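Local coordinates for cell division control protein Cdc48 (Mycobacterium smegmatis, PDB 5E7P) that probably binds ATP and hydrolyses it to ADP, as an AAA-type nucleoside triphosphatase, at residues 214-228 with 278-292. Numbering follows the deposited sequence.
Sequences RHTVSPQRSEQPVSF and TMVRAVCASRRVVEL. With ADP (adenosine-5'-diphosphate), chain C.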
loop_
_atom_site.group_PDB
_atom_site.type_symbol
_atom_site.label_atom_id
_atom_site.label_comp_id
_atom_site.label_asym_id
_atom_site.label_seq_id
_atom_site.Cartn_x
_atom_site.Cartn_y
_atom_site.Cartn_z
ATOM N N ARG A 214 -4.639 1.816 -26.262
ATOM C CA ARG A 214 -4.756 0.774 -27.276
ATOM C C ARG A 214 -3.861 -0.414 -26.927
ATOM O O ARG A 214 -2.853 -0.258 -26.236
ATOM C CB ARG A 214 -4.426 1.336 -28.661
ATOM C CG ARG A 214 -5.390 2.429 -29.112
ATOM C CD ARG A 214 -4.661 3.578 -29.795
ATOM N NE ARG A 214 -4.437 3.339 -31.218
ATOM C CZ ARG A 214 -5.142 3.909 -32.190
ATOM N NH1 ARG A 214 -6.115 4.760 -31.893
ATOM N NH2 ARG A 214 -4.872 3.635 -33.459
ATOM N N HIS A 215 -4.233 -1.601 -27.398
ATOM C CA HIS A 215 -3.535 -2.821 -26.996
ATOM C C HIS A 215 -2.202 -3.021 -27.711
ATOM O O HIS A 215 -2.012 -2.571 -28.842
ATOM C CB HIS A 215 -4.429 -4.057 -27.169
ATOM C CG HIS A 215 -4.717 -4.407 -28.597
ATOM N ND1 HIS A 215 -3.840 -5.127 -29.380
ATOM C CD2 HIS A 215 -5.790 -4.143 -29.380
ATOM C CE1 HIS A 215 -4.357 -5.286 -30.584
ATOM N NE2 HIS A 215 -5.540 -4.699 -30.611
ATOM N N THR A 216 -1.281 -3.691 -27.025
ATOM C CA THR A 216 -0.014 -4.098 -27.614
ATOM C C THR A 216 0.044 -5.617 -27.662
ATOM O O THR A 216 -0.591 -6.295 -26.856
ATOM C CB THR A 216 1.188 -3.575 -26.808
ATOM O OG1 THR A 216 1.066 -3.982 -25.439
ATOM C CG2 THR A 216 1.252 -2.061 -26.876
ATOM N N VAL A 217 0.800 -6.148 -28.614
ATOM C CA VAL A 217 0.941 -7.590 -28.748
ATOM C C VAL A 217 2.392 -8.011 -28.566
ATOM O O VAL A 217 3.283 -7.514 -29.253
ATOM C CB VAL A 217 0.443 -8.084 -30.120
ATOM C CG1 VAL A 217 0.608 -9.588 -30.230
ATOM C CG2 VAL A 217 -1.009 -7.691 -30.333
ATOM N N SER A 218 2.625 -8.918 -27.624
ATOM C CA SER A 218 3.941 -9.518 -27.458
ATOM C C SER A 218 3.886 -10.962 -27.940
ATOM O O SER A 218 3.206 -11.793 -27.338
ATOM C CB SER A 218 4.384 -9.463 -25.997
ATOM O OG SER A 218 3.503 -10.204 -25.174
ATOM N N PRO A 219 4.595 -11.263 -29.040
ATOM C CA PRO A 219 4.586 -12.594 -29.659
ATOM C C PRO A 219 5.095 -13.684 -28.719
ATOM O O PRO A 219 5.698 -13.380 -27.692
ATOM C CB PRO A 219 5.545 -12.435 -30.846
ATOM C CG PRO A 219 5.555 -10.973 -31.136
ATOM C CD PRO A 219 5.424 -10.310 -29.798
ATOM N N GLN A 220 4.843 -14.939 -29.077
ATOM C CA GLN A 220 5.314 -16.076 -28.291
ATOM C C GLN A 220 6.829 -16.056 -28.141
ATOM O O GLN A 220 7.549 -15.714 -29.082
ATOM C CB GLN A 220 4.884 -17.390 -28.946
ATOM C CG GLN A 220 3.383 -17.622 -28.971
ATOM C CD GLN A 220 3.004 -18.888 -29.714
ATOM O OE1 GLN A 220 3.520 -19.163 -30.799
ATOM N NE2 GLN A 220 2.108 -19.674 -29.128
ATOM N N ARG A 221 7.300 -16.415 -26.948
ATOM C CA ARG A 221 8.729 -16.541 -26.664
ATOM C C ARG A 221 9.498 -15.243 -26.904
ATOM O O ARG A 221 10.651 -15.264 -27.334
ATOM C CB ARG A 221 9.340 -17.683 -27.486
ATOM C CG ARG A 221 8.679 -19.037 -27.263
ATOM C CD ARG A 221 8.379 -19.751 -28.579
ATOM N NE ARG A 221 9.578 -19.968 -29.384
ATOM C CZ ARG A 221 9.909 -19.242 -30.448
ATOM N NH1 ARG A 221 9.129 -18.244 -30.844
ATOM N NH2 ARG A 221 11.022 -19.515 -31.119
ATOM N N SER A 222 8.856 -14.114 -26.622
ATOM C CA SER A 222 9.487 -12.814 -26.817
ATOM C C SER A 222 10.458 -12.478 -25.688
ATOM O O SER A 222 10.387 -13.051 -24.599
ATOM C CB SER A 222 8.427 -11.718 -26.943
ATOM O OG SER A 222 7.600 -11.938 -28.072
ATOM N N GLU A 223 11.363 -11.543 -25.960
ATOM C CA GLU A 223 12.357 -11.114 -24.982
ATOM C C GLU A 223 11.694 -10.458 -23.777
ATOM O O GLU A 223 10.916 -9.514 -23.918
ATOM C CB GLU A 223 13.354 -10.145 -25.624
ATOM C CG GLU A 223 14.212 -10.750 -26.732
ATOM C CD GLU A 223 13.485 -10.865 -28.066
ATOM O OE1 GLU A 223 12.246 -10.693 -28.098
ATOM O OE2 GLU A 223 14.158 -11.125 -29.085
ATOM N N GLN A 224 12.008 -10.964 -22.589
ATOM C CA GLN A 224 11.400 -10.463 -21.364
ATOM C C GLN A 224 12.451 -9.817 -20.467
ATOM O O GLN A 224 13.544 -10.359 -20.302
ATOM C CB GLN A 224 10.700 -11.601 -20.617
ATOM C CG GLN A 224 9.539 -11.152 -19.747
ATOM C CD GLN A 224 8.399 -10.574 -20.562
ATOM O OE1 GLN A 224 7.981 -9.436 -20.347
ATOM N NE2 GLN A 224 7.889 -11.361 -21.505
ATOM N N PRO A 225 12.126 -8.649 -19.890
ATOM C CA PRO A 225 13.041 -7.986 -18.955
ATOM C C PRO A 225 13.247 -8.811 -17.686
ATOM O O PRO A 225 14.359 -8.863 -17.161
ATOM C CB PRO A 225 12.318 -6.673 -18.629
ATOM C CG PRO A 225 10.880 -6.939 -18.932
ATOM C CD PRO A 225 10.891 -7.874 -20.100
ATOM N N VAL A 226 12.184 -9.449 -17.206
ATOM C CA VAL A 226 12.255 -10.275 -16.006
ATOM C C VAL A 226 11.770 -11.695 -16.292
ATOM O O VAL A 226 10.642 -11.896 -16.741
ATOM C CB VAL A 226 11.421 -9.672 -14.861
ATOM C CG1 VAL A 226 11.635 -10.461 -13.583
ATOM C CG2 VAL A 226 11.788 -8.212 -14.650
ATOM N N SER A 227 12.627 -12.676 -16.024
ATOM C CA SER A 227 12.323 -14.070 -16.333
ATOM C C SER A 227 11.344 -14.688 -15.339
ATOM O O SER A 227 11.068 -14.119 -14.284
ATOM C CB SER A 227 13.604 -14.901 -16.358
ATOM O OG SER A 227 14.107 -15.081 -15.047
ATOM N N PHE A 228 10.833 -15.865 -15.687
ATOM C CA PHE A 228 9.928 -16.606 -14.816
ATOM C C PHE A 228 10.653 -17.125 -13.574
ATOM O O PHE A 228 10.083 -17.161 -12.482
ATOM C CB PHE A 228 9.278 -17.761 -15.587
ATOM C CG PHE A 228 8.492 -18.708 -14.724
ATOM C CD1 PHE A 228 7.476 -18.242 -13.904
ATOM C CD2 PHE A 228 8.758 -20.067 -14.746
ATOM C CE1 PHE A 228 6.749 -19.112 -13.113
ATOM C CE2 PHE A 228 8.033 -20.943 -13.959
ATOM C CZ PHE A 228 7.027 -20.464 -13.141
ATOM N N THR A 278 4.479 -7.608 -13.676
ATOM C CA THR A 278 5.738 -8.219 -14.085
ATOM C C THR A 278 5.672 -9.743 -13.986
ATOM O O THR A 278 6.191 -10.457 -14.846
ATOM C CB THR A 278 6.913 -7.685 -13.240
ATOM O OG1 THR A 278 7.057 -6.276 -13.460
ATOM C CG2 THR A 278 8.211 -8.385 -13.613
ATOM N N MET A 279 5.018 -10.239 -12.938
ATOM C CA MET A 279 4.841 -11.676 -12.767
ATOM C C MET A 279 4.032 -12.275 -13.916
ATOM O O MET A 279 4.367 -13.341 -14.431
ATOM C CB MET A 279 4.152 -11.990 -11.436
ATOM C CG MET A 279 3.839 -13.472 -11.259
ATOM S SD MET A 279 2.887 -13.873 -9.784
ATOM C CE MET A 279 1.256 -13.316 -10.261
ATOM N N VAL A 280 2.968 -11.582 -14.309
ATOM C CA VAL A 280 2.085 -12.062 -15.369
ATOM C C VAL A 280 2.810 -12.139 -16.710
ATOM O O VAL A 280 2.684 -13.124 -17.439
ATOM C CB VAL A 280 0.820 -11.186 -15.500
ATOM C CG1 VAL A 280 -0.065 -11.692 -16.629
ATOM C CG2 VAL A 280 0.048 -11.168 -14.187
ATOM N N ARG A 281 3.580 -11.103 -17.026
ATOM C CA ARG A 281 4.356 -11.087 -18.260
ATOM C C ARG A 281 5.405 -12.197 -18.269
ATOM O O ARG A 281 5.642 -12.836 -19.298
ATOM C CB ARG A 281 5.018 -9.723 -18.462
ATOM C CG ARG A 281 4.035 -8.563 -18.433
ATOM C CD ARG A 281 4.679 -7.258 -18.874
ATOM N NE ARG A 281 3.737 -6.147 -18.777
ATOM C CZ ARG A 281 3.670 -5.305 -17.749
ATOM N NH1 ARG A 281 4.508 -5.434 -16.728
ATOM N NH2 ARG A 281 2.774 -4.325 -17.750
ATOM N N ALA A 282 6.026 -12.425 -17.116
ATOM C CA ALA A 282 7.042 -13.464 -16.986
ATOM C C ALA A 282 6.449 -14.860 -17.156
ATOM O O ALA A 282 7.024 -15.710 -17.839
ATOM C CB ALA A 282 7.748 -13.349 -15.647
ATOM N N VAL A 283 5.298 -15.091 -16.531
ATOM C CA VAL A 283 4.627 -16.386 -16.603
ATOM C C VAL A 283 4.119 -16.677 -18.019
ATOM O O VAL A 283 4.155 -17.817 -18.480
ATOM C CB VAL A 283 3.471 -16.476 -15.572
ATOM C CG1 VAL A 283 2.579 -17.679 -15.843
ATOM C CG2 VAL A 283 4.031 -16.541 -14.165
ATOM N N CYS A 284 3.678 -15.635 -18.714
ATOM C CA CYS A 284 3.124 -15.784 -20.056
ATOM C C CYS A 284 4.172 -15.587 -21.143
ATOM O O CYS A 284 3.823 -15.381 -22.304
ATOM C CB CYS A 284 1.993 -14.776 -20.276
ATOM S SG CYS A 284 0.602 -14.928 -19.139
ATOM N N ALA A 285 5.447 -15.649 -20.767
ATOM C CA ALA A 285 6.548 -15.368 -21.689
ATOM C C ALA A 285 6.521 -16.191 -22.979
ATOM O O ALA A 285 6.860 -15.683 -24.048
ATOM C CB ALA A 285 7.882 -15.541 -20.984
ATOM N N SER A 286 6.118 -17.454 -22.878
ATOM C CA SER A 286 6.092 -18.332 -24.045
ATOM C C SER A 286 4.767 -18.247 -24.798
ATOM O O SER A 286 4.601 -18.871 -25.843
ATOM C CB SER A 286 6.371 -19.781 -23.641
ATOM O OG SER A 286 5.328 -20.294 -22.828
ATOM N N ARG A 287 3.825 -17.480 -24.258
ATOM C CA ARG A 287 2.524 -17.292 -24.891
ATOM C C ARG A 287 2.523 -15.981 -25.663
ATOM O O ARG A 287 3.370 -15.116 -25.430
ATOM C CB ARG A 287 1.419 -17.235 -23.834
ATOM C CG ARG A 287 1.553 -18.238 -22.707
ATOM C CD ARG A 287 1.143 -19.624 -23.147
ATOM N NE ARG A 287 1.338 -20.605 -22.085
ATOM C CZ ARG A 287 1.074 -21.902 -22.209
ATOM N NH1 ARG A 287 0.599 -22.375 -23.353
ATOM N NH2 ARG A 287 1.283 -22.725 -21.190
ATOM N N ARG A 288 1.574 -15.827 -26.581
ATOM C CA ARG A 288 1.342 -14.519 -27.177
ATOM C C ARG A 288 0.380 -13.753 -26.273
ATOM O O ARG A 288 -0.654 -14.276 -25.848
ATOM C CB ARG A 288 0.824 -14.623 -28.621
ATOM C CG ARG A 288 -0.634 -15.021 -28.777
ATOM C CD ARG A 288 -1.006 -15.194 -30.247
ATOM N NE ARG A 288 -0.853 -13.965 -31.024
ATOM C CZ ARG A 288 -1.834 -13.101 -31.261
ATOM N NH1 ARG A 288 -1.598 -12.013 -31.982
ATOM N NH2 ARG A 288 -3.051 -13.321 -30.778
ATOM N N VAL A 289 0.742 -12.522 -25.941
ATOM C CA VAL A 289 -0.048 -11.757 -24.992
ATOM C C VAL A 289 -0.623 -10.496 -25.613
ATOM O O VAL A 289 0.101 -9.683 -26.187
ATOM C CB VAL A 289 0.774 -11.380 -23.748
ATOM C CG1 VAL A 289 -0.105 -10.677 -22.732
ATOM C CG2 VAL A 289 1.395 -12.618 -23.142
ATOM N N VAL A 290 -1.936 -10.350 -25.499
ATOM C CA VAL A 290 -2.601 -9.117 -25.876
ATOM C C VAL A 290 -2.813 -8.302 -24.608
ATOM O O VAL A 290 -3.599 -8.682 -23.738
ATOM C CB VAL A 290 -3.949 -9.390 -26.558
ATOM C CG1 VAL A 290 -4.638 -8.079 -26.916
ATOM C CG2 VAL A 290 -3.743 -10.251 -27.796
ATOM N N GLU A 291 -2.099 -7.186 -24.499
ATOM C CA GLU A 291 -2.094 -6.412 -23.264
ATOM C C GLU A 291 -2.741 -5.035 -23.392
ATOM O O GLU A 291 -2.433 -4.268 -24.307
ATOM C CB GLU A 291 -0.668 -6.271 -22.728
ATOM C CG GLU A 291 -0.573 -5.523 -21.411
ATOM C CD GLU A 291 0.834 -5.531 -20.841
ATOM O OE1 GLU A 291 1.096 -4.758 -19.896
ATOM O OE2 GLU A 291 1.676 -6.311 -21.337
ATOM N N LEU A 292 -3.642 -4.737 -22.462
ATOM C CA LEU A 292 -4.209 -3.403 -22.323
ATOM C C LEU A 292 -3.726 -2.800 -21.016
ATOM O O LEU A 292 -3.620 -3.497 -20.004
ATOM C CB LEU A 292 -5.739 -3.456 -22.304
ATOM C CG LEU A 292 -6.501 -3.558 -23.625
ATOM C CD1 LEU A 292 -7.994 -3.626 -23.358
ATOM C CD2 LEU A 292 -6.176 -2.377 -24.519
HETATM P PB ADP C . 2.327 -4.108 -9.703
HETATM O O1B ADP C . 1.772 -2.781 -9.259
HETATM O O2B ADP C . 1.849 -4.551 -11.060
HETATM O O3B ADP C . 2.287 -5.191 -8.659
HETATM P PA ADP C . 4.658 -4.053 -11.298
HETATM O O1A ADP C . 4.263 -2.970 -12.269
HETATM O O2A ADP C . 4.481 -5.498 -11.694
HETATM O O3A ADP C . 3.883 -3.755 -9.917
HETATM O "O5'" ADP C . 6.180 -3.782 -10.886
HETATM C "C5'" ADP C . 6.458 -2.693 -10.015
HETATM C "C4'" ADP C . 7.611 -1.921 -10.636
HETATM O "O4'" ADP C . 8.836 -2.565 -10.297
HETATM C "C3'" ADP C . 7.492 -1.910 -12.151
HETATM O "O3'" ADP C . 7.577 -0.566 -12.638
HETATM C "C2'" ADP C . 8.664 -2.723 -12.662
HETATM O "O2'" ADP C . 9.326 -2.017 -13.715
HETATM C "C1'" ADP C . 9.588 -2.884 -11.468
HETATM N N9 ADP C . 10.081 -4.275 -11.339
HETATM C C8 ADP C . 9.368 -5.332 -10.906
HETATM N N7 ADP C . 10.130 -6.457 -10.899
HETATM C C5 ADP C . 11.360 -6.117 -11.329
HETATM C C6 ADP C . 12.648 -6.810 -11.566
HETATM N N6 ADP C . 12.780 -8.138 -11.332
HETATM N N1 ADP C . 13.690 -6.080 -12.027
HETATM C C2 ADP C . 13.578 -4.761 -12.267
HETATM N N3 ADP C . 12.441 -4.069 -12.071
HETATM C C4 ADP C . 11.320 -4.677 -11.616
HETATM O O HOH W 1 4.890 -13.116 -24.601
HETATM O O HOH W 2 0.527 -18.664 -27.197
HETATM O O HOH W 3 4.639 -11.845 -21.624
HETATM O O HOH W 4 10.297 -15.721 -18.653
#
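An antiparallel edge-strand pairing in the first AAA module joins Thr216 to Glu291 and Ser218 to Val289, the hydrogen-bonded pairs flanking the non-hydrogen-bonded pair Val217–Val290. Four backbone bonds are the evidence: Glu291 N to Thr216 O (2.9 Å, 176°) is almost straight, its partner runs from Thr216 N to Glu291 O, and Ser218 and Val289 exchange the other two.

On the face bearing Thr216, Ser218 and Glu291, Ser218 OG rests 3.3 Å from Val289 CB. Glu291, extended with CG anti to its backbone N (chi1 -178°), reaches Arg281 on the P-loop helix; in a salt bridge, Arg281 NE and NH2 both donate side-on to Glu291 OE1, NH2 at 2.8 Å on the syn lone pair. On the face of Val217 and Val290, Val290 CG1 lies 3.9 Å from His215 ND1, oblique to the ring.

Beyond the type II turn 219–222, the chain runs back along helix 276–283 as far as Val226, then turns so that Phe228 lies against Val283. Ala282 CB packs 3.4 Å from Val226 O, and Val226 CB meets Thr278 CG2 at 3.7 Å. Val226 CG1 lies 3.4 Å from ADP N6, while Thr278 N donates to phosphate oxygen O2A (2.9 Å). The contact thus joins sheet edge and P-loop helix of a RecA-like AAA nucleotide site.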